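5-carboxymethyl-2-hydroxymuconate semialdehyde dehydrogenase (Thermus thermophilus, PDB 2D4E) probably catalyses the NAD-dependent oxidation of 5-carboxymethyl-2-hydroxymuconate semialdehyde to the corresponding acid, as a member of the aldehyde dehydrogenase family. Local coordinates at residues S46-V54 and L386-P394; F298-T306 and E343-H352. All coordinates share one frame; numbering follows the deposited sequence.

Contact 1: residues S46-V54 and L386-P394; sequences SLDPATNEV and LSRGNYLLP. With NA (sodium ion), chain I.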
loop_
_atom_site.group_PDB
_atom_site.type_symbol
_atom_site.label_atom_id
_atom_site.label_comp_id
_atom_site.label_asym_id
_atom_site.label_seq_id
_atom_site.Cartn_x
_atom_site.Cartn_y
_atom_site.Cartn_z
ATOM N N SER C 46 7.216 -26.293 -39.222
ATOM C CA SER C 46 6.962 -24.876 -39.028
ATOM C C SER C 46 7.551 -24.186 -40.250
ATOM O O SER C 46 8.711 -24.409 -40.602
ATOM C CB SER C 46 7.636 -24.342 -37.767
ATOM O OG SER C 46 7.361 -22.954 -37.641
ATOM N N LEU C 47 6.744 -23.348 -40.890
ATOM C CA LEU C 47 7.150 -22.637 -42.092
ATOM C C LEU C 47 7.851 -21.301 -41.836
ATOM O O LEU C 47 7.735 -20.708 -40.762
ATOM C CB LEU C 47 5.917 -22.368 -42.968
ATOM C CG LEU C 47 4.926 -23.512 -43.211
ATOM C CD1 LEU C 47 3.768 -23.010 -44.060
ATOM C CD2 LEU C 47 5.632 -24.676 -43.901
ATOM N N ASP C 48 8.576 -20.845 -42.849
ATOM C CA ASP C 48 9.260 -19.561 -42.827
ATOM C C ASP C 48 8.248 -18.690 -43.569
ATOM O O ASP C 48 8.084 -18.819 -44.777
ATOM C CB ASP C 48 10.581 -19.667 -43.600
ATOM C CG ASP C 48 11.239 -18.319 -43.850
ATOM O OD1 ASP C 48 12.430 -18.313 -44.229
ATOM O OD2 ASP C 48 10.579 -17.271 -43.685
ATOM N N PRO C 49 7.545 -17.801 -42.851
ATOM C CA PRO C 49 6.535 -16.922 -43.451
ATOM C C PRO C 49 6.973 -16.095 -44.652
ATOM O O PRO C 49 6.135 -15.603 -45.404
ATOM C CB PRO C 49 6.081 -16.063 -42.273
ATOM C CG PRO C 49 7.288 -16.023 -41.392
ATOM C CD PRO C 49 7.782 -17.438 -41.441
ATOM N N ALA C 50 8.279 -15.957 -44.843
ATOM C CA ALA C 50 8.795 -15.190 -45.969
ATOM C C ALA C 50 8.810 -15.998 -47.264
ATOM O O ALA C 50 8.779 -15.429 -48.352
ATOM C CB ALA C 50 10.198 -14.692 -45.659
ATOM N N THR C 51 8.839 -17.323 -47.154
ATOM C CA THR C 51 8.887 -18.179 -48.343
ATOM C C THR C 51 7.952 -19.385 -48.281
ATOM O O THR C 51 7.755 -20.086 -49.280
ATOM C CB THR C 51 10.299 -18.721 -48.548
ATOM O OG1 THR C 51 10.651 -19.529 -47.419
ATOM C CG2 THR C 51 11.303 -17.578 -48.674
ATOM N N ASN C 52 7.386 -19.624 -47.106
ATOM C CA ASN C 52 6.499 -20.753 -46.890
ATOM C C ASN C 52 7.218 -22.080 -47.074
ATOM O O ASN C 52 6.596 -23.106 -47.346
ATOM C CB ASN C 52 5.268 -20.663 -47.795
ATOM C CG ASN C 52 4.273 -19.624 -47.305
ATOM O OD1 ASN C 52 4.022 -19.515 -46.106
ATOM N ND2 ASN C 52 3.704 -18.858 -48.226
ATOM N N GLU C 53 8.539 -22.049 -46.924
ATOM C CA GLU C 53 9.358 -23.254 -47.017
ATOM C C GLU C 53 9.451 -23.767 -45.585
ATOM O O GLU C 53 9.317 -22.994 -44.636
ATOM C CB GLU C 53 10.775 -22.925 -47.486
ATOM C CG GLU C 53 10.887 -22.111 -48.757
ATOM C CD GLU C 53 10.804 -22.951 -50.010
ATOM O OE1 GLU C 53 11.372 -22.520 -51.042
ATOM O OE2 GLU C 53 10.170 -24.031 -49.969
ATOM N N VAL C 54 9.696 -25.059 -45.421
ATOM C CA VAL C 54 9.819 -25.626 -44.087
ATOM C C VAL C 54 11.150 -25.206 -43.460
ATOM O O VAL C 54 12.213 -25.376 -44.066
ATOM C CB VAL C 54 9.729 -27.167 -44.128
ATOM C CG1 VAL C 54 10.035 -27.746 -42.757
ATOM C CG2 VAL C 54 8.335 -27.592 -44.567
ATOM N N LEU C 386 7.399 -11.218 -54.223
ATOM C CA LEU C 386 6.997 -11.673 -52.890
ATOM C C LEU C 386 5.867 -12.695 -52.880
ATOM O O LEU C 386 5.349 -13.038 -51.812
ATOM C CB LEU C 386 6.562 -10.474 -52.043
ATOM C CG LEU C 386 7.523 -9.300 -51.868
ATOM C CD1 LEU C 386 6.793 -8.176 -51.153
ATOM C CD2 LEU C 386 8.767 -9.741 -51.093
ATOM N N SER C 387 5.486 -13.185 -54.054
ATOM C CA SER C 387 4.390 -14.147 -54.162
ATOM C C SER C 387 4.578 -15.429 -53.352
ATOM O O SER C 387 3.601 -16.115 -53.047
ATOM C CB SER C 387 4.154 -14.513 -55.629
ATOM O OG SER C 387 5.271 -15.204 -56.154
ATOM N N ARG C 388 5.820 -15.755 -53.003
ATOM C CA ARG C 388 6.085 -16.973 -52.237
ATOM C C ARG C 388 5.846 -16.812 -50.739
ATOM O O ARG C 388 5.708 -17.801 -50.020
ATOM C CB ARG C 388 7.521 -17.454 -52.468
ATOM C CG ARG C 388 7.886 -17.670 -53.928
ATOM C CD ARG C 388 6.845 -18.506 -54.652
ATOM N NE ARG C 388 6.703 -19.845 -54.088
ATOM C CZ ARG C 388 5.810 -20.736 -54.507
ATOM N NH1 ARG C 388 4.978 -20.430 -55.495
ATOM N NH2 ARG C 388 5.746 -21.933 -53.940
ATOM N N GLY C 389 5.798 -15.568 -50.272
ATOM C CA GLY C 389 5.575 -15.318 -48.856
ATOM C C GLY C 389 4.153 -14.874 -48.570
ATOM O O GLY C 389 3.352 -14.716 -49.489
ATOM N N ASN C 390 3.832 -14.670 -47.298
ATOM C CA ASN C 390 2.487 -14.245 -46.914
ATOM C C ASN C 390 2.414 -12.729 -46.719
ATOM O O ASN C 390 2.005 -12.251 -45.663
ATOM C CB ASN C 390 2.093 -14.951 -45.624
ATOM C CG ASN C 390 2.348 -16.438 -45.684
ATOM O OD1 ASN C 390 1.833 -17.124 -46.561
ATOM N ND2 ASN C 390 3.150 -16.944 -44.752
ATOM N N TYR C 391 2.797 -11.978 -47.749
ATOM C CA TYR C 391 2.801 -10.522 -47.673
ATOM C C TYR C 391 1.483 -9.840 -48.020
ATOM O O TYR C 391 0.889 -10.087 -49.074
ATOM C CB TYR C 391 3.901 -9.947 -48.570
ATOM C CG TYR C 391 5.309 -10.366 -48.193
ATOM C CD1 TYR C 391 5.867 -11.554 -48.682
ATOM C CD2 TYR C 391 6.086 -9.571 -47.355
ATOM C CE1 TYR C 391 7.171 -11.935 -48.340
ATOM C CE2 TYR C 391 7.385 -9.941 -47.010
ATOM C CZ TYR C 391 7.922 -11.119 -47.503
ATOM O OH TYR C 391 9.204 -11.476 -47.137
ATOM N N LEU C 392 1.039 -8.969 -47.122
ATOM C CA LEU C 392 -0.189 -8.220 -47.329
ATOM C C LEU C 392 0.169 -6.743 -47.334
ATOM O O LEU C 392 0.978 -6.289 -46.524
ATOM C CB LEU C 392 -1.199 -8.484 -46.209
ATOM C CG LEU C 392 -2.527 -7.736 -46.418
ATOM C CD1 LEU C 392 -3.306 -8.394 -47.559
ATOM C CD2 LEU C 392 -3.348 -7.742 -45.142
ATOM N N LEU C 393 -0.421 -5.997 -48.257
ATOM C CA LEU C 393 -0.165 -4.569 -48.333
ATOM C C LEU C 393 -0.859 -3.860 -47.171
ATOM O O LEU C 393 -1.974 -4.225 -46.783
ATOM C CB LEU C 393 -0.688 -4.001 -49.652
ATOM C CG LEU C 393 -0.015 -4.390 -50.966
ATOM C CD1 LEU C 393 -0.886 -3.919 -52.124
ATOM C CD2 LEU C 393 1.374 -3.762 -51.045
ATOM N N PRO C 394 -0.193 -2.858 -46.574
ATOM C CA PRO C 394 -0.842 -2.145 -45.473
ATOM C C PRO C 394 -2.181 -1.672 -46.050
ATOM O O PRO C 394 -2.230 -1.123 -47.153
ATOM C CB PRO C 394 0.136 -1.016 -45.195
ATOM C CG PRO C 394 1.463 -1.709 -45.388
ATOM C CD PRO C 394 1.240 -2.500 -46.665
HETATM NA NA NA I . 6.957 -20.407 -38.419
HETATM O O HOH W 1 10.131 -12.729 -49.292
HETATM O O HOH W 2 9.181 -20.453 -51.833
HETATM O O HOH W 3 4.731 -20.246 -39.464
#
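Asn52 and Asn390 face each other with paired side-chain amides, and each carries a bond for the other. Asn52 ND2 donates to Asn390 OD1 at 3.0 Å, and Asn390 ND2 returns a bond to Asn52 OD1, also at 3.0 Å. The pair is not flat: the two amide planes lie 50° apart. Asn390 OD1 sits in the plane of the Asn52 amide, but the donor stands well above the Asn390 carbonyl plane, 46° out of it. Asn52 CG is anti to its carbonyl carbon (chi1 -75°), which swings the amide across to the loop, where ND2 also makes a weak bond to Arg388 O. Backbone joins in beside it. Asn390 N donates to Pro49 O at 3.1 Å, meeting the oxygen almost head-on. Gly389 slides past close by, its CA 3.2 Å from Ala50 O; any CB there would run into that oxygen. At one end, water 1 donates to Ala50 O and hydrogen-bonds Tyr391 OH at 2.7 Å, while the Ala50 methyl touches the same hydroxyl. The Asn390 amide has a further anchor in Leu347 O, which fixes which way round it sits. On the other side, the turn is organised from within: Asp48 O accepts from both Thr51 N and Asn52 N, and Asp48 OD2 takes Ala50 N in an Asx turn, while OD1 is salt-bridged to Arg19. Just upstream, Ser46 OG and Leu47 O bind a sodium ion at 2.7 and 2.5 Å, together with Asp113, Trp200 and water. The arrangement is a beta hairpin of strands 43-48 and 53-59, with Asn52 in a left-handed conformation at its turn, docked on the loop before strand 395-398 and carrying an intrasubunit cation site, as seen in other aldehyde dehydrogenases.

Contact 2: residues F298-T306 and E343-H352; sequences FSFNGERCT and EVGPLIHPEH. With NAD (nicotinamide-adenine-dinucleotide), chain K.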
loop_
_atom_site.group_PDB
_atom_site.type_symbol
_atom_site.label_atom_id
_atom_site.label_comp_id
_atom_site.label_asym_id
_atom_site.label_seq_id
_atom_site.Cartn_x
_atom_site.Cartn_y
_atom_site.Cartn_z
ATOM N N PHE C 298 0.316 -0.329 -38.063
ATOM C CA PHE C 298 1.155 -1.022 -39.033
ATOM C C PHE C 298 2.453 -1.652 -38.533
ATOM O O PHE C 298 2.994 -2.536 -39.193
ATOM C CB PHE C 298 1.424 -0.097 -40.227
ATOM C CG PHE C 298 0.168 0.325 -40.947
ATOM C CD1 PHE C 298 -0.111 1.673 -41.163
ATOM C CD2 PHE C 298 -0.759 -0.627 -41.366
ATOM C CE1 PHE C 298 -1.305 2.068 -41.782
ATOM C CE2 PHE C 298 -1.951 -0.249 -41.983
ATOM C CZ PHE C 298 -2.228 1.101 -42.192
ATOM N N SER C 299 2.960 -1.221 -37.383
ATOM C CA SER C 299 4.186 -1.820 -36.863
ATOM C C SER C 299 3.892 -3.279 -36.498
ATOM O O SER C 299 2.728 -3.666 -36.346
ATOM C CB SER C 299 4.675 -1.073 -35.621
ATOM O OG SER C 299 3.776 -1.257 -34.546
ATOM N N PHE C 300 4.947 -4.080 -36.360
ATOM C CA PHE C 300 4.814 -5.495 -36.017
ATOM C C PHE C 300 3.891 -6.224 -37.008
ATOM O O PHE C 300 3.143 -7.140 -36.639
ATOM C CB PHE C 300 4.291 -5.635 -34.578
ATOM C CG PHE C 300 4.910 -6.785 -33.815
ATOM C CD1 PHE C 300 4.254 -8.008 -33.707
ATOM C CD2 PHE C 300 6.170 -6.648 -33.229
ATOM C CE1 PHE C 300 4.841 -9.080 -33.028
ATOM C CE2 PHE C 300 6.767 -7.718 -32.545
ATOM C CZ PHE C 300 6.101 -8.936 -32.448
ATOM N N ASN C 301 3.970 -5.802 -38.271
ATOM C CA ASN C 301 3.173 -6.367 -39.362
ATOM C C ASN C 301 1.689 -6.410 -39.036
ATOM O O ASN C 301 0.975 -7.271 -39.540
ATOM C CB ASN C 301 3.636 -7.791 -39.716
ATOM C CG ASN C 301 5.115 -7.868 -40.050
ATOM O OD1 ASN C 301 5.751 -6.855 -40.341
ATOM N ND2 ASN C 301 5.667 -9.078 -40.019
ATOM N N GLY C 302 1.224 -5.488 -38.199
ATOM C CA GLY C 302 -0.186 -5.467 -37.841
ATOM C C GLY C 302 -0.619 -6.608 -36.931
ATOM O O GLY C 302 -1.789 -6.713 -36.572
ATOM N N GLU C 303 0.323 -7.461 -36.545
ATOM C CA GLU C 303 0.016 -8.598 -35.682
ATOM C C GLU C 303 0.345 -8.304 -34.213
ATOM O O GLU C 303 1.063 -9.049 -33.548
ATOM C CB GLU C 303 0.776 -9.826 -36.190
ATOM C CG GLU C 303 0.481 -10.108 -37.660
ATOM C CD GLU C 303 1.408 -11.141 -38.277
ATOM O OE1 GLU C 303 2.642 -11.005 -38.139
ATOM O OE2 GLU C 303 0.902 -12.079 -38.916
ATOM N N ARG C 304 -0.203 -7.196 -33.725
ATOM C CA ARG C 304 -0.004 -6.754 -32.352
ATOM C C ARG C 304 -1.372 -6.667 -31.677
ATOM O O ARG C 304 -2.306 -6.074 -32.219
ATOM C CB ARG C 304 0.682 -5.388 -32.349
ATOM C CG ARG C 304 0.981 -4.842 -30.967
ATOM C CD ARG C 304 2.472 -4.697 -30.734
ATOM N NE ARG C 304 3.067 -3.603 -31.499
ATOM C CZ ARG C 304 4.377 -3.374 -31.558
ATOM N NH1 ARG C 304 5.215 -4.166 -30.900
ATOM N NH2 ARG C 304 4.852 -2.366 -32.276
ATOM N N CYS C 305 -1.492 -7.265 -30.496
ATOM C CA CYS C 305 -2.760 -7.267 -29.776
ATOM C C CYS C 305 -3.259 -5.885 -29.405
ATOM O O CYS C 305 -4.465 -5.647 -29.376
ATOM C CB CYS C 305 -2.643 -8.104 -28.502
ATOM S SG CYS C 305 -1.469 -7.469 -27.266
ATOM N N THR C 306 -2.332 -4.982 -29.109
ATOM C CA THR C 306 -2.669 -3.618 -28.712
ATOM C C THR C 306 -2.747 -2.660 -29.901
ATOM O O THR C 306 -2.794 -1.440 -29.725
ATOM C CB THR C 306 -1.619 -3.071 -27.742
ATOM O OG1 THR C 306 -0.329 -3.143 -28.365
ATOM C CG2 THR C 306 -1.601 -3.891 -26.447
ATOM N N GLU C 343 9.859 -2.423 -43.508
ATOM C CA GLU C 343 9.093 -1.860 -42.400
ATOM C C GLU C 343 7.966 -2.830 -42.073
ATOM O O GLU C 343 7.610 -3.021 -40.909
ATOM C CB GLU C 343 8.522 -0.485 -42.765
ATOM C CG GLU C 343 9.591 0.583 -42.975
ATOM C CD GLU C 343 9.005 1.932 -43.335
ATOM O OE1 GLU C 343 9.077 2.859 -42.501
ATOM O OE2 GLU C 343 8.462 2.062 -44.451
ATOM N N VAL C 344 7.405 -3.442 -43.111
ATOM C CA VAL C 344 6.338 -4.419 -42.941
ATOM C C VAL C 344 6.731 -5.721 -43.630
ATOM O O VAL C 344 7.030 -5.743 -44.826
ATOM C CB VAL C 344 4.992 -3.910 -43.523
ATOM C CG1 VAL C 344 4.016 -5.070 -43.695
ATOM C CG2 VAL C 344 4.387 -2.876 -42.588
ATOM N N GLY C 345 6.743 -6.798 -42.853
ATOM C CA GLY C 345 7.095 -8.102 -43.380
ATOM C C GLY C 345 5.864 -8.934 -43.686
ATOM O O GLY C 345 4.760 -8.399 -43.775
ATOM N N PRO C 346 6.027 -10.254 -43.851
ATOM C CA PRO C 346 4.925 -11.165 -44.155
ATOM C C PRO C 346 4.171 -11.638 -42.916
ATOM O O PRO C 346 4.704 -11.615 -41.804
ATOM C CB PRO C 346 5.627 -12.313 -44.849
ATOM C CG PRO C 346 6.888 -12.424 -44.037
ATOM C CD PRO C 346 7.314 -10.975 -43.847
ATOM N N LEU C 347 2.931 -12.068 -43.125
ATOM C CA LEU C 347 2.115 -12.575 -42.040
ATOM C C LEU C 347 2.609 -13.975 -41.703
ATOM O O LEU C 347 3.287 -14.624 -42.508
ATOM C CB LEU C 347 0.636 -12.586 -42.438
ATOM C CG LEU C 347 0.112 -11.199 -42.821
ATOM C CD1 LEU C 347 -1.386 -11.249 -43.036
ATOM C CD2 LEU C 347 0.453 -10.201 -41.710
ATOM N N ILE C 348 2.261 -14.426 -40.506
ATOM C CA ILE C 348 2.699 -15.707 -39.974
ATOM C C ILE C 348 2.504 -16.984 -40.788
ATOM O O ILE C 348 3.410 -17.818 -40.863
ATOM C CB ILE C 348 2.067 -15.938 -38.578
ATOM C CG1 ILE C 348 2.687 -17.168 -37.913
ATOM C CG2 ILE C 348 0.559 -16.085 -38.706
ATOM C CD1 ILE C 348 4.180 -17.019 -37.635
ATOM N N HIS C 349 1.343 -17.141 -41.408
ATOM C CA HIS C 349 1.053 -18.374 -42.123
ATOM C C HIS C 349 0.053 -18.100 -43.242
ATOM O O HIS C 349 -0.747 -17.170 -43.144
ATOM C CB HIS C 349 0.474 -19.358 -41.091
ATOM C CG HIS C 349 0.352 -20.769 -41.568
ATOM N ND1 HIS C 349 -0.667 -21.194 -42.395
ATOM C CD2 HIS C 349 1.101 -21.866 -41.298
ATOM C CE1 HIS C 349 -0.542 -22.492 -42.610
ATOM N NE2 HIS C 349 0.522 -22.924 -41.957
ATOM N N PRO C 350 0.098 -18.890 -44.329
ATOM C CA PRO C 350 -0.855 -18.656 -45.420
ATOM C C PRO C 350 -2.305 -18.730 -44.952
ATOM O O PRO C 350 -3.168 -18.035 -45.477
ATOM C CB PRO C 350 -0.501 -19.745 -46.447
ATOM C CG PRO C 350 0.259 -20.777 -45.654
ATOM C CD PRO C 350 1.069 -19.934 -44.700
ATOM N N GLU C 351 -2.574 -19.567 -43.958
ATOM C CA GLU C 351 -3.929 -19.682 -43.438
ATOM C C GLU C 351 -4.335 -18.372 -42.773
ATOM O O GLU C 351 -5.496 -17.973 -42.828
ATOM C CB GLU C 351 -4.027 -20.829 -42.427
ATOM C CG GLU C 351 -4.119 -22.203 -43.070
ATOM C CD GLU C 351 -4.031 -23.335 -42.057
ATOM O OE1 GLU C 351 -4.519 -23.157 -40.919
ATOM O OE2 GLU C 351 -3.486 -24.406 -42.405
ATOM N N HIS C 352 -3.373 -17.699 -42.147
ATOM C CA HIS C 352 -3.671 -16.440 -41.491
ATOM C C HIS C 352 -3.876 -15.341 -42.536
ATOM O O HIS C 352 -4.670 -14.419 -42.332
ATOM C CB HIS C 352 -2.549 -16.054 -40.526
ATOM C CG HIS C 352 -2.879 -14.860 -39.684
ATOM N ND1 HIS C 352 -3.997 -14.808 -38.879
ATOM C CD2 HIS C 352 -2.271 -13.658 -39.561
ATOM C CE1 HIS C 352 -4.065 -13.625 -38.299
ATOM N NE2 HIS C 352 -3.029 -12.908 -38.697
HETATM P PA NAD K . -4.651 -18.915 -30.317
HETATM O O1A NAD K . -5.264 -19.922 -31.175
HETATM O O2A NAD K . -5.509 -18.564 -29.172
HETATM O O5B NAD K . -3.221 -19.365 -29.695
HETATM C C5B NAD K . -2.786 -19.138 -28.313
HETATM C C4B NAD K . -2.383 -20.473 -27.726
HETATM O O4B NAD K . -3.630 -21.185 -27.566
HETATM C C3B NAD K . -1.536 -21.375 -28.668
HETATM O O3B NAD K . -0.323 -21.798 -28.011
HETATM C C2B NAD K . -2.507 -22.521 -28.997
HETATM O O2B NAD K . -1.841 -23.780 -29.241
HETATM C C1B NAD K . -3.399 -22.529 -27.772
HETATM N N9A NAD K . -4.678 -23.168 -28.021
HETATM C C8A NAD K . -5.499 -23.091 -29.131
HETATM N N7A NAD K . -6.630 -23.828 -29.024
HETATM C C5A NAD K . -6.503 -24.400 -27.758
HETATM C C6A NAD K . -7.362 -25.298 -27.018
HETATM N N6A NAD K . -8.520 -25.759 -27.497
HETATM N N1A NAD K . -6.921 -25.676 -25.758
HETATM C C2A NAD K . -5.712 -25.193 -25.267
HETATM N N3A NAD K . -4.863 -24.374 -25.871
HETATM C C4A NAD K . -5.307 -24.004 -27.119
HETATM O O3 NAD K . -4.334 -17.710 -31.192
HETATM P PN NAD K . -3.075 -16.885 -31.690
HETATM O O1N NAD K . -3.185 -16.849 -33.163
HETATM O O2N NAD K . -1.850 -17.490 -31.140
HETATM O O5D NAD K . -3.592 -15.564 -31.070
HETATM C C5D NAD K . -3.266 -14.246 -31.441
HETATM C C4D NAD K . -4.188 -13.587 -30.465
HETATM O O4D NAD K . -3.562 -13.379 -29.179
HETATM C C3D NAD K . -4.846 -12.288 -30.910
HETATM O O3D NAD K . -6.275 -12.291 -30.716
HETATM C C2D NAD K . -4.097 -11.270 -30.053
HETATM O O2D NAD K . -4.889 -10.079 -29.865
HETATM C C1D NAD K . -3.839 -12.066 -28.793
HETATM N N1N NAD K . -2.742 -11.525 -27.974
HETATM C C2N NAD K . -3.192 -10.887 -26.827
HETATM C C3N NAD K . -2.216 -10.337 -26.009
HETATM C C7N NAD K . -2.575 -9.590 -24.734
HETATM O O7N NAD K . -1.672 -9.133 -24.057
HETATM N N7N NAD K . -3.864 -9.437 -24.380
HETATM C C4N NAD K . -0.789 -10.425 -26.348
HETATM C C5N NAD K . -0.480 -11.113 -27.558
HETATM C C6N NAD K . -1.387 -11.680 -28.411
HETATM O O HOH W 4 5.646 -3.927 -39.187
HETATM O O HOH W 5 4.329 -12.595 -39.351
#
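Asn301 and Glu303 reach from their loop to the loop Val344-Ile348 that leads into helix 350-365 and grip its backbone at two points. The tight spot is Asn301: OD1 accepts from Gly345 N at 2.7 Å, the donor approaching steeply from above the carbonyl plane, 54° out of it, and Val344 CA packs against the same oxygen. The other branch of this amide, ND2, is held by Gly115 O. Replacing Asn301 with an alanine would probably leave Gly345 N and Gly115 O without their partner and open a gap beside Val344. Further along, Glu303 stretches out beyond CG and offers the syn lone pair of OE2 to Ile348 N at 3.1 Å. Leu347 CD2 lies 3.4 Å from the same oxygen, its side chain passing at a slant to that of the glutamate. His352 also comes near the carboxylate, CD2 being its closest atom, but its NE2 is committed to Phe411 O and its ring meets Trp172 edge-to-face. Phe300, Asn301 and Gly302 all have left-handed backbone angles, a tight reversal after helix 286-298. It leads into the sequence Gly-Glu-Arg-Cys of the aldehyde dehydrogenase cysteine signature, so Cys305 is probably the nucleophile of the family; its SG lies 3.2 Å from C4N of the NAD nicotinamide. The contact is looser where water fills in. Water 4 accepts from Asn301 N at 2.7 Å and lies within bonding distance of Phe298 O and Glu343 O. Water 5 instead lies as donor between Glu303 OE1, 2.6 Å away, and Pro346 O. Both are probably enclosed, since the residues that touch here are all buried. Beyond Val344 and Phe298 the outer flank is closed by Phe513 of a second subunit.

Overall arrangement
The two contacts lie side by side, their centres 11 Å apart, and they share a seam where 386-394 runs past 343-352. Asn390 O and Leu347 N, 2.7 Å apart, probably hydrogen-bond, and Pro350 packs against the asparagine pair of contact 1. The run 343-352 is thus sandwiched, with contact 1 on one flank and the cysteine loop 298-306 on another. Only contact 2 reaches the cofactor, through Cys305; in contact 1 the side chain of Pro49 stays about 13 Å from NAD. The sodium ion bound by contact 1 is also close to contact 2, about 4 Å from the side chain of Ile348.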